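Local coordinates for vascular protein tyrosine phosphatase 1 (Rattus norvegicus, PDB 3I36), which probably removes phosphate from phosphotyrosine residues of cellular proteins through its intracellular catalytic domain, the part of this receptor-type phosphatase present here, at residues 79-85 with 280-285; 113-117 with 254-259. All coordinates share one frame; numbering follows the deposited sequence.

Contact 1 (79-85 with 280-285)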
loop_
_atom_site.group_PDB
_atom_site.type_symbol
_atom_site.label_atom_id
_atom_site.label_comp_id
_atom_site.label_asym_id
_atom_site.label_seq_id
_atom_site.Cartn_x
_atom_site.Cartn_y
_atom_site.Cartn_z
ATOM N N VAL A 79 -12.158 -5.806 -6.548
ATOM C CA VAL A 79 -10.751 -5.587 -6.285
ATOM C C VAL A 79 -10.093 -6.921 -6.034
ATOM O O VAL A 79 -10.047 -7.420 -4.907
ATOM C CB VAL A 79 -10.530 -4.645 -5.108
ATOM C CG1 VAL A 79 -9.044 -4.457 -4.882
ATOM C CG2 VAL A 79 -11.217 -3.298 -5.388
ATOM N N LEU A 80 -9.628 -7.522 -7.117
ATOM C CA LEU A 80 -9.103 -8.871 -7.054
ATOM C C LEU A 80 -7.662 -8.854 -7.495
ATOM O O LEU A 80 -7.327 -8.230 -8.492
ATOM C CB LEU A 80 -9.879 -9.783 -7.991
ATOM C CG LEU A 80 -11.384 -9.748 -7.769
ATOM C CD1 LEU A 80 -12.040 -10.708 -8.739
ATOM C CD2 LEU A 80 -11.724 -10.116 -6.326
ATOM N N PRO A 81 -6.820 -9.588 -6.772
ATOM C CA PRO A 81 -5.401 -9.648 -7.107
ATOM C C PRO A 81 -5.206 -10.387 -8.427
ATOM O O PRO A 81 -5.813 -11.436 -8.649
ATOM C CB PRO A 81 -4.813 -10.465 -5.958
ATOM C CG PRO A 81 -5.990 -11.346 -5.478
ATOM C CD PRO A 81 -7.145 -10.360 -5.560
ATOM N N TYR A 82 -4.357 -9.851 -9.294
ATOM C CA TYR A 82 -3.971 -10.583 -10.485
ATOM C C TYR A 82 -3.101 -11.761 -10.080
ATOM O O TYR A 82 -2.269 -11.650 -9.181
ATOM C CB TYR A 82 -3.206 -9.683 -11.460
ATOM C CG TYR A 82 -4.007 -8.482 -11.868
ATOM C CD1 TYR A 82 -5.309 -8.630 -12.333
ATOM C CD2 TYR A 82 -3.468 -7.199 -11.799
ATOM C CE1 TYR A 82 -6.066 -7.538 -12.705
ATOM C CE2 TYR A 82 -4.220 -6.090 -12.174
ATOM C CZ TYR A 82 -5.516 -6.268 -12.626
ATOM O OH TYR A 82 -6.273 -5.196 -13.010
ATOM N N ASP A 83 -3.315 -12.887 -10.745
ATOM C CA ASP A 83 -2.552 -14.099 -10.477
ATOM C C ASP A 83 -1.067 -13.846 -10.641
ATOM O O ASP A 83 -0.243 -14.394 -9.918
ATOM C CB ASP A 83 -2.970 -15.184 -11.455
ATOM C CG ASP A 83 -4.405 -15.617 -11.253
ATOM O OD1 ASP A 83 -4.818 -15.697 -10.085
ATOM O OD2 ASP A 83 -5.123 -15.851 -12.249
ATOM N N ILE A 84 -0.726 -13.016 -11.611
ATOM C CA ILE A 84 0.674 -12.852 -11.960
ATOM C C ILE A 84 1.502 -12.243 -10.823
ATOM O O ILE A 84 2.718 -12.389 -10.786
ATOM C CB ILE A 84 0.822 -11.994 -13.236
ATOM C CG1 ILE A 84 2.228 -12.132 -13.819
ATOM C CG2 ILE A 84 0.455 -10.545 -12.952
ATOM C CD1 ILE A 84 2.325 -11.649 -15.246
ATOM N N SER A 85 0.837 -11.568 -9.894
ATOM C CA SER A 85 1.542 -10.818 -8.871
ATOM C C SER A 85 1.007 -11.126 -7.485
ATOM O O SER A 85 1.454 -10.540 -6.502
ATOM C CB SER A 85 1.363 -9.317 -9.134
ATOM O OG SER A 85 -0.025 -9.002 -9.190
ATOM N N ARG A 280 -0.544 -0.689 -11.656
ATOM C CA ARG A 280 -1.720 -1.296 -12.276
ATOM C C ARG A 280 -1.434 -2.661 -12.898
ATOM O O ARG A 280 -2.332 -3.489 -13.004
ATOM C CB ARG A 280 -2.289 -0.397 -13.361
ATOM C CG ARG A 280 -2.877 0.894 -12.845
ATOM C CD ARG A 280 -4.222 0.682 -12.167
ATOM N NE ARG A 280 -4.644 1.977 -11.670
ATOM C CZ ARG A 280 -5.228 2.901 -12.418
ATOM N NH1 ARG A 280 -5.511 2.646 -13.693
ATOM N NH2 ARG A 280 -5.529 4.085 -11.888
ATOM N N MET A 281 -0.198 -2.884 -13.319
ATOM C CA MET A 281 0.190 -4.184 -13.846
ATOM C C MET A 281 0.316 -5.202 -12.725
ATOM O O MET A 281 0.532 -6.390 -12.978
ATOM C CB MET A 281 1.511 -4.087 -14.612
ATOM C CG MET A 281 1.389 -3.385 -15.944
ATOM S SD MET A 281 0.271 -4.295 -17.013
ATOM C CE MET A 281 1.095 -5.888 -17.082
ATOM N N HIS A 282 0.199 -4.745 -11.481
ATOM C CA HIS A 282 0.345 -5.655 -10.342
ATOM C C HIS A 282 -0.914 -5.827 -9.512
ATOM O O HIS A 282 -1.078 -6.820 -8.819
ATOM C CB HIS A 282 1.513 -5.220 -9.470
ATOM C CG HIS A 282 2.831 -5.477 -10.113
ATOM N ND1 HIS A 282 3.403 -4.604 -11.011
ATOM C CD2 HIS A 282 3.658 -6.547 -10.046
ATOM C CE1 HIS A 282 4.543 -5.108 -11.443
ATOM N NE2 HIS A 282 4.720 -6.285 -10.875
ATOM N N ARG A 283 -1.804 -4.854 -9.578
ATOM C CA ARG A 283 -3.022 -4.932 -8.795
ATOM C C ARG A 283 -3.952 -3.938 -9.436
ATOM O O ARG A 283 -3.508 -2.895 -9.898
ATOM C CB ARG A 283 -2.734 -4.519 -7.357
ATOM C CG ARG A 283 -3.893 -4.681 -6.381
ATOM C CD ARG A 283 -3.344 -4.601 -4.951
ATOM N NE ARG A 283 -4.395 -4.552 -3.934
ATOM C CZ ARG A 283 -5.064 -5.618 -3.496
ATOM N NH1 ARG A 283 -4.804 -6.823 -3.994
ATOM N NH2 ARG A 283 -5.987 -5.473 -2.560
ATOM N N PRO A 284 -5.240 -4.265 -9.489
ATOM C CA PRO A 284 -6.189 -3.350 -10.107
ATOM C C PRO A 284 -6.258 -2.053 -9.339
ATOM O O PRO A 284 -5.979 -2.009 -8.131
ATOM C CB PRO A 284 -7.532 -4.086 -9.943
ATOM C CG PRO A 284 -7.296 -5.059 -8.835
ATOM C CD PRO A 284 -5.891 -5.516 -9.073
ATOM N N LEU A 285 -6.612 -0.996 -10.061
ATOM C CA LEU A 285 -7.097 0.236 -9.461
ATOM C C LEU A 285 -6.069 1.009 -8.650
ATOM O O LEU A 285 -6.419 1.976 -7.987
ATOM C CB LEU A 285 -8.304 -0.078 -8.575
ATOM C CG LEU A 285 -9.515 -0.584 -9.346
ATOM C CD1 LEU A 285 -10.564 -1.097 -8.399
ATOM C CD2 LEU A 285 -10.071 0.536 -10.244
HETATM O O HOH W 1 -4.879 -2.981 -13.160
#
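Tyr82 lays one face of its phenol ring against Pro284, the chief aromatic contact between two irregular segments. Pro284 CD sits 3.9 Å from the centroid of the Tyr82 ring and 24° off its normal, a CH-pi contact displaced toward the rim. Arg280 O and the carbonyl carbon of His282 lie at the ring's edge, Arg280 O 3.3 Å from Tyr82 CE2. Tyr82 CG stands anti to the carbonyl carbon (chi1 -58°), which carries the ring across to Pro284.

Apolar contacts continue at Val79, whose CG2 meets Leu285 CD1 at 3.8 Å.

The polar links are few. A water in the plane of the Tyr82 ring bridges Tyr82 OH and Arg280 O, 2.6 Å from the Tyr82 oxygen. Ser85 OG lies a very short 2.5 Å from His282 O, and Asn103 OD1 is a second possible acceptor for its proton.

The Arg283 chain is stretched out straight; NE bonds to Gly247 O, NH1 to Asn101 OD1 and NH2 to Ala246 O. Val79 CG1 lies over a face of the guanidinium, and Pro81 CB reaches its edge, 4.1 Å from Arg283 NH1. The chemistry thus implies a buried cation whose flat end is held by two carbonyls of the predicted phosphate-binding loop and by the Asn101 side chain, and flanked by Val79 and Pro81.

Contact 2 (113-117 with 254-259)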
loop_
_atom_site.group_PDB
_atom_site.type_symbol
_atom_site.label_atom_id
_atom_site.label_comp_id
_atom_site.label_asym_id
_atom_site.label_seq_id
_atom_site.Cartn_x
_atom_site.Cartn_y
_atom_site.Cartn_z
ATOM N N ASP A 113 9.164 -4.922 -3.243
ATOM C CA ASP A 113 9.350 -3.944 -2.172
ATOM C C ASP A 113 8.106 -3.800 -1.337
ATOM O O ASP A 113 8.176 -3.453 -0.162
ATOM C CB ASP A 113 9.717 -2.582 -2.743
ATOM C CG ASP A 113 11.117 -2.556 -3.281
ATOM O OD1 ASP A 113 11.445 -1.584 -3.978
ATOM O OD2 ASP A 113 11.873 -3.520 -3.011
ATOM N N PHE A 114 6.958 -4.036 -1.955
ATOM C CA PHE A 114 5.699 -3.834 -1.269
ATOM C C PHE A 114 4.803 -5.025 -1.456
ATOM O O PHE A 114 4.907 -5.743 -2.432
ATOM C CB PHE A 114 4.951 -2.628 -1.847
ATOM C CG PHE A 114 5.634 -1.328 -1.612
ATOM C CD1 PHE A 114 6.475 -0.797 -2.571
ATOM C CD2 PHE A 114 5.443 -0.633 -0.425
ATOM C CE1 PHE A 114 7.102 0.417 -2.360
ATOM C CE2 PHE A 114 6.073 0.582 -0.210
ATOM C CZ PHE A 114 6.895 1.105 -1.182
ATOM N N ILE A 115 3.896 -5.192 -0.516
ATOM C CA ILE A 115 2.714 -5.984 -0.757
ATOM C C ILE A 115 1.561 -5.036 -0.564
ATOM O O ILE A 115 1.443 -4.394 0.483
ATOM C CB ILE A 115 2.588 -7.116 0.226
ATOM C CG1 ILE A 115 3.666 -8.157 -0.056
ATOM C CG2 ILE A 115 1.182 -7.726 0.134
ATOM C CD1 ILE A 115 3.795 -9.187 1.032
ATOM N N ALA A 116 0.734 -4.904 -1.590
ATOM C CA ALA A 116 -0.491 -4.143 -1.439
ATOM C C ALA A 116 -1.588 -5.145 -1.139
ATOM O O ALA A 116 -1.757 -6.134 -1.845
ATOM C CB ALA A 116 -0.818 -3.364 -2.708
ATOM N N THR A 117 -2.334 -4.891 -0.084
ATOM C CA THR A 117 -3.379 -5.815 0.284
ATOM C C THR A 117 -4.572 -5.041 0.803
ATOM O O THR A 117 -4.460 -3.863 1.128
ATOM C CB THR A 117 -2.868 -6.821 1.336
ATOM O OG1 THR A 117 -3.835 -7.859 1.506
ATOM C CG2 THR A 117 -2.618 -6.131 2.677
ATOM N N PHE A 254 0.280 5.879 -1.735
ATOM C CA PHE A 254 1.418 5.839 -0.845
ATOM C C PHE A 254 2.613 5.167 -1.530
ATOM O O PHE A 254 3.745 5.659 -1.484
ATOM C CB PHE A 254 1.065 5.078 0.413
ATOM C CG PHE A 254 2.233 4.887 1.324
ATOM C CD1 PHE A 254 2.565 5.866 2.241
ATOM C CD2 PHE A 254 3.018 3.764 1.230
ATOM C CE1 PHE A 254 3.643 5.719 3.070
ATOM C CE2 PHE A 254 4.115 3.607 2.059
ATOM C CZ PHE A 254 4.417 4.596 2.988
ATOM N N ILE A 255 2.364 4.032 -2.166
ATOM C CA ILE A 255 3.461 3.319 -2.802
ATOM C C ILE A 255 4.072 4.179 -3.897
ATOM O O ILE A 255 5.304 4.290 -4.022
ATOM C CB ILE A 255 3.002 1.989 -3.382
ATOM C CG1 ILE A 255 2.679 1.015 -2.241
ATOM C CG2 ILE A 255 4.093 1.420 -4.313
ATOM C CD1 ILE A 255 2.123 -0.292 -2.734
ATOM N N ALA A 256 3.213 4.822 -4.677
ATOM C CA ALA A 256 3.709 5.669 -5.761
ATOM C C ALA A 256 4.531 6.814 -5.197
ATOM O O ALA A 256 5.580 7.150 -5.731
ATOM C CB ALA A 256 2.550 6.208 -6.600
ATOM N N ILE A 257 4.067 7.417 -4.107
ATOM C CA ILE A 257 4.800 8.536 -3.534
ATOM C C ILE A 257 6.185 8.060 -3.109
ATOM O O ILE A 257 7.198 8.733 -3.309
ATOM C CB ILE A 257 4.092 9.045 -2.279
ATOM C CG1 ILE A 257 2.835 9.821 -2.661
ATOM C CG2 ILE A 257 5.030 9.906 -1.444
ATOM C CD1 ILE A 257 1.953 10.130 -1.455
ATOM N N ASP A 258 6.232 6.882 -2.518
ATOM C CA ASP A 258 7.512 6.365 -2.041
ATOM C C ASP A 258 8.457 6.196 -3.218
ATOM O O ASP A 258 9.638 6.574 -3.170
ATOM C CB ASP A 258 7.318 5.032 -1.324
ATOM C CG ASP A 258 8.630 4.444 -0.837
ATOM O OD1 ASP A 258 9.284 5.065 0.024
ATOM O OD2 ASP A 258 9.001 3.358 -1.316
ATOM N N ARG A 259 7.925 5.626 -4.287
ATOM C CA ARG A 259 8.714 5.388 -5.474
ATOM C C ARG A 259 9.158 6.684 -6.132
ATOM O O ARG A 259 10.301 6.798 -6.567
ATOM C CB ARG A 259 7.926 4.521 -6.441
ATOM C CG ARG A 259 7.720 3.118 -5.891
ATOM C CD ARG A 259 6.874 2.284 -6.819
ATOM N NE ARG A 259 7.480 2.159 -8.139
ATOM C CZ ARG A 259 7.061 1.310 -9.073
ATOM N NH1 ARG A 259 6.049 0.492 -8.814
ATOM N NH2 ARG A 259 7.654 1.278 -10.260
#
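The helix that follows the phosphate-binding loop of the tyrosine phosphatase domain, 249-267, packs here on the central mixed sheet through strand 114-117. The short axes run nearly antiparallel, at 160°, and approach to 10.8 Å, a gap filled by side chains with no hydrogen bond between the segments. Phe114 is the main filler. Its ring extends toward the helix, where it and the Ile255 side chain overlap, pointing in opposite senses.

Ile255 covers one face of that ring with both branches. Ile255 CG1 lies 3.9 Å from the centroid of the Phe114 ring, 18° off its normal, in a CH-pi contact; the CG2 methyl sits over the CD1 side, 3.7 Å from Phe114 CD1. The far end of the same side chain runs on along the strand, where Ile255 CD1 reaches Ala116 CB at 4.3 Å.

At the outer rim of the ring the partner is polar. Asp258 OD2 lies near the ring plane, 3.1 Å from Phe114 CZ, and the carboxylate stands almost perpendicular to the ring, the planes 81° apart. This places an anionic oxygen against the electropositive C-H rim. Asp258 is buried, but both its oxygens have charged partners on helix 218-231: Arg224 at OD1 and Arg228 at OD2, salt bridges that would probably stabilise the ionised form. Beside this, the Phe254 ring turns its edge to Phe114, with CE2 of Phe254 4.3 Å from CE2 of Phe114.

Ile240 and Val242 of the neighbouring strand 240-243 also touch Phe114. An aromatic side chain rising from the sheet into a helical layer is the joint made here, within the alpha/beta fold of classical protein tyrosine phosphatases.

How the contacts relate
The two contacts lie in one catalytic domain, their centres about 13 Å apart, and in chain order the segments run 79-85, 113-117, 254-259, 280-285, so contact 2 falls wholly between the halves of contact 1. The centre of contact 2 is about 5 Å from the centre of the folded chain, that of contact 1 about 13 Å. They meet directly where Arg283 CD packs 3.6 Å from Ala116 CB. Strand 102-105, paired with 114-117, also touches both. The predicted substrate-binding loop lies beside both, with Val248 near Val79 and Gly247 near Ala116. Contact 1 borders the probable active site, while contact 2 packs the helix leading away from it onto the sheet.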